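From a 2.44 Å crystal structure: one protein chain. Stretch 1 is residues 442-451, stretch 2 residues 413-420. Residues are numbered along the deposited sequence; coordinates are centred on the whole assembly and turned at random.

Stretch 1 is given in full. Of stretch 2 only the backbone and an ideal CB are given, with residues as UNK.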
ATOM      1  N   TYR A 442       7.991  -3.649  -2.942  1.00 37.80           N
ATOM      2  CA  TYR A 442       7.636  -4.817  -2.206  1.00 34.49           C
ATOM      3  C   TYR A 442       6.189  -4.728  -1.663  1.00 37.72           C
ATOM      4  O   TYR A 442       5.379  -5.636  -1.956  1.00 41.75           O
ATOM      5  CB  TYR A 442       8.660  -5.175  -1.099  1.00 35.67           C
ATOM      6  CG  TYR A 442       8.146  -6.397  -0.356  1.00 38.25           C
ATOM      7  CD1 TYR A 442       8.101  -7.641  -0.993  1.00 36.00           C
ATOM      8  CD2 TYR A 442       7.587  -6.291   0.926  1.00 37.31           C
ATOM      9  CE1 TYR A 442       7.570  -8.738  -0.356  1.00 38.51           C
ATOM     10  CE2 TYR A 442       7.049  -7.412   1.569  1.00 40.62           C
ATOM     11  CZ  TYR A 442       7.054  -8.624   0.909  1.00 36.37           C
ATOM     12  OH  TYR A 442       6.542  -9.740   1.488  1.00 42.44           O
ATOM     13  N   GLN A 443       5.868  -3.667  -0.906  1.00 30.84           N
ATOM     14  CA  GLN A 443       4.507  -3.510  -0.315  1.00 34.65           C
ATOM     15  C   GLN A 443       3.374  -3.574  -1.363  1.00 36.38           C
ATOM     16  O   GLN A 443       2.324  -4.184  -1.119  1.00 37.82           O
ATOM     17  CB  GLN A 443       4.367  -2.229   0.512  1.00 33.24           C
ATOM     18  CG  GLN A 443       5.241  -2.160   1.777  1.00 36.66           C
ATOM     19  CD  GLN A 443       6.631  -1.521   1.570  1.00 34.99           C
ATOM     20  OE1 GLN A 443       7.113  -1.388   0.434  1.00 41.86           O
ATOM     21  NE2 GLN A 443       7.284  -1.136   2.669  1.00 32.99           N
ATOM     22  N   ILE A 444       3.639  -2.985  -2.530  1.00 35.98           N
ATOM     23  CA  ILE A 444       2.731  -2.945  -3.645  1.00 35.62           C
ATOM     24  C   ILE A 444       2.457  -4.378  -4.088  1.00 37.51           C
ATOM     25  O   ILE A 444       1.303  -4.756  -4.287  1.00 41.10           O
ATOM     26  CB  ILE A 444       3.298  -2.090  -4.806  1.00 37.17           C
ATOM     27  CG1 ILE A 444       3.369  -0.604  -4.399  1.00 35.57           C
ATOM     28  CG2 ILE A 444       2.478  -2.262  -6.098  1.00 37.58           C
ATOM     29  CD1 ILE A 444       4.223   0.275  -5.311  1.00 27.96           C
ATOM     30  N   GLU A 445       3.498  -5.181  -4.229  1.00 35.22           N
ATOM     31  CA  GLU A 445       3.283  -6.529  -4.712  1.00 34.80           C
ATOM     32  C   GLU A 445       2.576  -7.379  -3.647  1.00 37.31           C
ATOM     33  O   GLU A 445       1.715  -8.215  -3.968  1.00 42.22           O
ATOM     34  CB  GLU A 445       4.593  -7.172  -5.148  1.00 36.66           C
ATOM     35  CG  GLU A 445       4.400  -8.516  -5.842  1.00 39.52           C
ATOM     36  CD  GLU A 445       5.678  -9.084  -6.413  1.00 43.05           C
ATOM     37  OE1 GLU A 445       6.602  -8.311  -6.738  1.00 43.21           O
ATOM     38  OE2 GLU A 445       5.751 -10.324  -6.555  1.00 46.06           O
ATOM     39  N   LEU A 446       2.917  -7.161  -2.385  1.00 35.98           N
ATOM     40  CA  LEU A 446       2.196  -7.812  -1.307  1.00 35.88           C
ATOM     41  C   LEU A 446       0.686  -7.483  -1.392  1.00 38.38           C
ATOM     42  O   LEU A 446      -0.139  -8.379  -1.470  1.00 43.89           O
ATOM     43  CB  LEU A 446       2.775  -7.415   0.055  1.00 32.79           C
ATOM     44  CG  LEU A 446       2.134  -8.042   1.316  1.00 34.12           C
ATOM     45  CD1 LEU A 446       2.156  -9.592   1.304  1.00 33.99           C
ATOM     46  CD2 LEU A 446       2.820  -7.468   2.556  1.00 31.44           C
ATOM     47  N   PHE A 447       0.349  -6.196  -1.390  1.00 36.24           N
ATOM     48  CA  PHE A 447      -1.007  -5.752  -1.538  1.00 35.56           C
ATOM     49  C   PHE A 447      -1.680  -6.422  -2.748  1.00 37.08           C
ATOM     50  O   PHE A 447      -2.803  -6.882  -2.643  1.00 33.45           O
ATOM     51  CB  PHE A 447      -0.994  -4.228  -1.697  1.00 38.98           C
ATOM     52  CG  PHE A 447      -2.326  -3.558  -1.471  1.00 36.86           C
ATOM     53  CD1 PHE A 447      -3.203  -3.340  -2.533  1.00 37.22           C
ATOM     54  CD2 PHE A 447      -2.688  -3.109  -0.196  1.00 37.60           C
ATOM     55  CE1 PHE A 447      -4.429  -2.713  -2.328  1.00 34.95           C
ATOM     56  CE2 PHE A 447      -3.908  -2.469   0.009  1.00 34.99           C
ATOM     57  CZ  PHE A 447      -4.764  -2.271  -1.066  1.00 33.41           C
HETATM   58  N   MSE A 448      -0.980  -6.492  -3.879  1.00 36.07           N
HETATM   59  CA  MSE A 448      -1.590  -6.963  -5.133  1.00 37.89           C
HETATM   60  C   MSE A 448      -1.767  -8.448  -5.116  1.00 36.29           C
HETATM   61  O   MSE A 448      -2.762  -8.935  -5.672  1.00 38.69           O
HETATM   62  CB  MSE A 448      -0.895  -6.531  -6.436  1.00 37.54           C
HETATM   63  CG  MSE A 448      -0.938  -5.023  -6.672  1.00 42.27           C
HETATM   64 SE   MSE A 448      -2.750  -4.231  -6.616  1.00 43.95          SE
HETATM   65  CE  MSE A 448      -2.190  -2.498  -5.919  1.00 36.88           C
ATOM     66  N   ASP A 449      -0.817  -9.155  -4.496  1.00 34.82           N
ATOM     67  CA  ASP A 449      -0.945 -10.595  -4.194  1.00 39.08           C
ATOM     68  C   ASP A 449      -2.138 -10.885  -3.295  1.00 41.83           C
ATOM     69  O   ASP A 449      -2.871 -11.846  -3.546  1.00 43.11           O
ATOM     70  CB  ASP A 449       0.322 -11.178  -3.536  1.00 36.74           C
ATOM     71  CG  ASP A 449       1.480 -11.391  -4.530  1.00 39.21           C
ATOM     72  OD1 ASP A 449       1.241 -11.356  -5.751  1.00 43.85           O
ATOM     73  OD2 ASP A 449       2.638 -11.578  -4.090  1.00 35.00           O
HETATM   74  N   MSE A 450      -2.320 -10.054  -2.255  1.00 41.79           N
HETATM   75  CA  MSE A 450      -3.431 -10.212  -1.320  1.00 43.67           C
HETATM   76  C   MSE A 450      -4.718 -10.159  -2.088  1.00 44.01           C
HETATM   77  O   MSE A 450      -5.529 -11.070  -1.989  1.00 49.11           O
HETATM   78  CB  MSE A 450      -3.347  -9.215  -0.184  1.00 41.61           C
HETATM   79  CG  MSE A 450      -2.429  -9.856   0.842  1.00 39.76           C
HETATM   80 SE   MSE A 450      -2.043  -8.585   2.282  1.00 35.79          SE
HETATM   81  CE  MSE A 450      -3.604  -9.240   3.305  1.00 36.07           C
ATOM     82  N   ALA A 451      -4.828  -9.153  -2.942  1.00 41.34           N
ATOM     83  CA  ALA A 451      -6.033  -8.818  -3.689  1.00 43.44           C
ATOM     84  C   ALA A 451      -6.290  -9.832  -4.777  1.00 47.08           C
ATOM     85  O   ALA A 451      -7.443 -10.039  -5.168  1.00 48.16           O
ATOM     86  CB  ALA A 451      -5.917  -7.414  -4.282  1.00 41.15           C
ATOM     87  N   UNK A 413       1.798  -5.234   9.058  1.00 38.91           N
ATOM     88  CA  UNK A 413       0.703  -4.346   9.401  1.00 36.73           C
ATOM     89  C   UNK A 413      -0.227  -4.269   8.187  1.00 39.65           C
ATOM     90  O   UNK A 413      -1.469  -4.312   8.334  1.00 36.95           O
ATOM     91  CB  UNK A 413       1.213  -2.962   9.808  1.00 36.73           C
ATOM     92  N   UNK A 414       0.371  -4.178   7.002  1.00 34.52           N
ATOM     93  CA  UNK A 414      -0.392  -4.223   5.802  1.00 35.88           C
ATOM     94  C   UNK A 414      -1.179  -5.534   5.865  1.00 41.23           C
ATOM     95  O   UNK A 414      -2.420  -5.498   5.797  1.00 43.37           O
ATOM     96  CB  UNK A 414       0.494  -4.121   4.559  1.00 35.88           C
ATOM     97  N   UNK A 415      -0.473  -6.663   6.032  1.00 42.29           N
ATOM     98  CA  UNK A 415      -1.123  -7.963   6.119  1.00 40.52           C
ATOM     99  C   UNK A 415      -2.304  -7.969   7.072  1.00 43.95           C
ATOM    100  O   UNK A 415      -3.424  -8.278   6.634  1.00 39.89           O
ATOM    101  CB  UNK A 415      -0.109  -9.023   6.555  1.00 40.52           C
ATOM    102  N   UNK A 416      -2.068  -7.631   8.352  1.00 44.05           N
ATOM    103  CA  UNK A 416      -3.122  -7.808   9.332  1.00 45.67           C
ATOM    104  C   UNK A 416      -4.345  -6.908   9.122  1.00 45.57           C
ATOM    105  O   UNK A 416      -5.465  -7.324   9.417  1.00 57.19           O
ATOM    106  CB  UNK A 416      -2.548  -7.559  10.728  1.00 45.67           C
ATOM    107  N   UNK A 417      -4.128  -5.699   8.629  1.00 39.29           N
ATOM    108  CA  UNK A 417      -5.208  -4.803   8.365  1.00 39.13           C
ATOM    109  C   UNK A 417      -6.018  -5.262   7.166  1.00 41.92           C
ATOM    110  O   UNK A 417      -7.251  -5.233   7.222  1.00 39.44           O
ATOM    111  CB  UNK A 417      -4.675  -3.385   8.147  1.00 39.13           C
ATOM    112  N   UNK A 418      -5.333  -5.713   6.115  1.00 39.78           N
ATOM    113  CA  UNK A 418      -5.987  -6.003   4.836  1.00 42.83           C
ATOM    114  C   UNK A 418      -6.650  -7.358   4.869  1.00 42.09           C
ATOM    115  O   UNK A 418      -7.691  -7.544   4.247  1.00 45.10           O
ATOM    116  CB  UNK A 418      -4.982  -5.942   3.684  1.00 42.83           C
ATOM    117  N   UNK A 419      -6.041  -8.309   5.564  1.00 40.71           N
ATOM    118  CA  UNK A 419      -6.686  -9.590   5.868  1.00 44.93           C
ATOM    119  C   UNK A 419      -7.994  -9.322   6.631  1.00 43.90           C
ATOM    120  O   UNK A 419      -9.058  -9.813   6.230  1.00 45.05           O
ATOM    121  CB  UNK A 419      -5.755 -10.491   6.682  1.00 44.93           C
ATOM    122  N   UNK A 420      -7.922  -8.512   7.682  1.00 39.24           N
ATOM    123  CA  UNK A 420      -9.123  -8.141   8.400  1.00 44.04           C
ATOM    124  C   UNK A 420     -10.150  -7.495   7.479  1.00 44.21           C
ATOM    125  O   UNK A 420     -11.322  -7.856   7.538  1.00 47.05           O
ATOM    126  CB  UNK A 420      -8.776  -7.193   9.550  1.00 44.04           C
TER

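Both stretches are helical throughout, and their axes run roughly parallel, 25° between N-to-C directions and 10.5 Å apart at closest approach. Within stretch 2 the backbone amides of 417 to 420 bond to the carbonyls four residues earlier. The contact is made mostly by side chains, those of stretch 1 being Q443, L446, F447 and M450, with M450 CE also packing on the backbone at O of 415 and N of 419.

Position 413 has phi/psi of -89/-42, and its ideal CB finds nothing of stretch 1 within 5.5 Å. The contact therefore sets little constraint, and many helix-compatible residues would serve. The deposited residue is L413, whose side chain makes no contact with stretch 1.

Position 414 is different. CA-to-CB points toward stretch 1, the ideal CB lies 4.5 Å from L446 CD2, and the CA is 7.5 Å from the CA of F447. Q443 offers its aliphatic CG here, L446 a methyl and F447 a ring edge, with no charge to answer. A medium-sized apolar side chain suits: leucine, isoleucine, methionine or perhaps valine. The residue is I414, with chi1 m and chi2 t. Its CD1 comes 3.5 Å from Q443 CG, while its CG2 sits 4.4 Å from F447 CD2, near the plane of that ring at its edge, and 4.5 Å from L446 CD2. The two branches thus reach different neighbours.

Position 415 points sideways, its ideal CB 4.7 Å from M450 SE and 5.2 Å from L446 CD2. A long or broad side chain could flank the selenomethionine, so aromatic, leucine, methionine or even the aliphatic part of lysine or arginine is plausible. The residue is Y415, chi1 t. Its CD1 lies 3.5 Å from M450 CE, and M450 SE is 5.3 Å from the ring centroid in an oblique approach. The hydroxyl is hydrogen-bonded elsewhere in the structure.

Position 416 points away, so stretch 1 makes no demand and polar residues are as acceptable as any. It is Q416. At 417 CA-to-CB points sideways, again with nothing within 5.5 Å of the ideal CB; Q417 occupies it, and its end leads away.

Position 418 faces stretch 1 once more, one helical turn after 414. The CA of 418 is 7.9 Å from the CA of M450, and its ideal CB is 3.6 Å from M450 CE and 5.2 Å from F447 CE2. Near the backbone space is already taken, but a flexible apolar chain can extend past the methyl toward the phenyl ring; methionine or leucine fits. The residue is selenomethionine M418, m at all three chi angles. Its CE reaches 3.6 Å from F447 CE2, and its SE is 5.0 Å from the ring centroid, also oblique.

Position 419 points sideways. M450 CE packs against the backbone here, 3.5 Å from N of 419, while the ideal CB is 4.2 Å from M450 CE. A long polar chain with an aliphatic base would do well. K419 contributes its CB, 4.2 Å from M450 CE, and then leads away.

Position 420 is out of reach, leaving the choice open; it is Q420.

Stretch 2, residues 413-420: LIYQQMKQ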
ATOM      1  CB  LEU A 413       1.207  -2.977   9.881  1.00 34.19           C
ATOM      2  CG  LEU A 413       0.222  -1.782   9.847  1.00 39.73           C
ATOM      3  CD1 LEU A 413      -0.861  -1.908  10.929  1.00 29.56           C
ATOM      4  CD2 LEU A 413       0.966  -0.453   9.932  1.00 33.48           C
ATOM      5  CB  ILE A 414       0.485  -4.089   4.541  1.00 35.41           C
ATOM      6  CG1 ILE A 414       1.158  -2.718   4.513  1.00 33.38           C
ATOM      7  CG2 ILE A 414      -0.307  -4.335   3.233  1.00 32.46           C
ATOM      8  CD1 ILE A 414       2.291  -2.712   3.498  1.00 33.82           C
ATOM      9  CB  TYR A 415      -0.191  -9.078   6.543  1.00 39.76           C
ATOM     10  CG  TYR A 415      -0.930 -10.396   6.618  1.00 39.90           C
ATOM     11  CD1 TYR A 415      -1.417 -10.990   5.465  1.00 40.51           C
ATOM     12  CD2 TYR A 415      -1.193 -11.031   7.849  1.00 45.27           C
ATOM     13  CE1 TYR A 415      -2.154 -12.172   5.510  1.00 43.74           C
ATOM     14  CE2 TYR A 415      -1.905 -12.249   7.912  1.00 43.56           C
ATOM     15  CZ  TYR A 415      -2.379 -12.805   6.727  1.00 45.54           C
ATOM     16  OH  TYR A 415      -3.073 -13.989   6.714  1.00 50.15           O
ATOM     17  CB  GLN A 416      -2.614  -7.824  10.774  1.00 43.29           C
ATOM     18  CG  GLN A 416      -2.684  -6.515  11.551  1.00 55.54           C
ATOM     19  CD  GLN A 416      -4.039  -6.157  12.166  1.00 50.71           C
ATOM     20  OE1 GLN A 416      -4.804  -6.994  12.656  1.00 51.51           O
ATOM     21  NE2 GLN A 416      -4.316  -4.879  12.164  1.00 58.37           N
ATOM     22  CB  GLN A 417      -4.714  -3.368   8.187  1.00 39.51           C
ATOM     23  CG  GLN A 417      -4.391  -2.644   9.504  1.00 36.06           C
ATOM     24  CD  GLN A 417      -5.644  -2.389  10.344  1.00 39.11           C
ATOM     25  OE1 GLN A 417      -5.755  -2.865  11.490  1.00 36.47           O
ATOM     26  NE2 GLN A 417      -6.612  -1.649   9.761  1.00 37.13           N
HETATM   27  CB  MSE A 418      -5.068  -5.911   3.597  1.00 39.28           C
HETATM   28  CG  MSE A 418      -4.526  -4.523   3.346  1.00 38.65           C
HETATM   29 SE   MSE A 418      -5.915  -3.148   3.159  1.00 40.75          SE
HETATM   30  CE  MSE A 418      -6.797  -3.912   1.570  1.00 33.61           C
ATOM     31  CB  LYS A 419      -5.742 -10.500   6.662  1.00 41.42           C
ATOM     32  CG  LYS A 419      -6.369 -11.700   7.338  1.00 53.79           C
ATOM     33  CD  LYS A 419      -6.423 -12.920   6.428  1.00 61.23           C
ATOM     34  CE  LYS A 419      -7.089 -14.099   7.131  1.00 61.12           C
ATOM     35  NZ  LYS A 419      -7.310 -15.207   6.161  1.00 64.97           N
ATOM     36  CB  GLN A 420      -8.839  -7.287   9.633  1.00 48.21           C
ATOM     37  CG  GLN A 420     -10.034  -7.196  10.589  1.00 54.60           C
ATOM     38  CD  GLN A 420      -9.646  -6.720  11.973  1.00 58.16           C
ATOM     39  OE1 GLN A 420      -9.129  -5.616  12.135  1.00 59.10           O
ATOM     40  NE2 GLN A 420      -9.898  -7.547  12.980  1.00 55.97           N
TER
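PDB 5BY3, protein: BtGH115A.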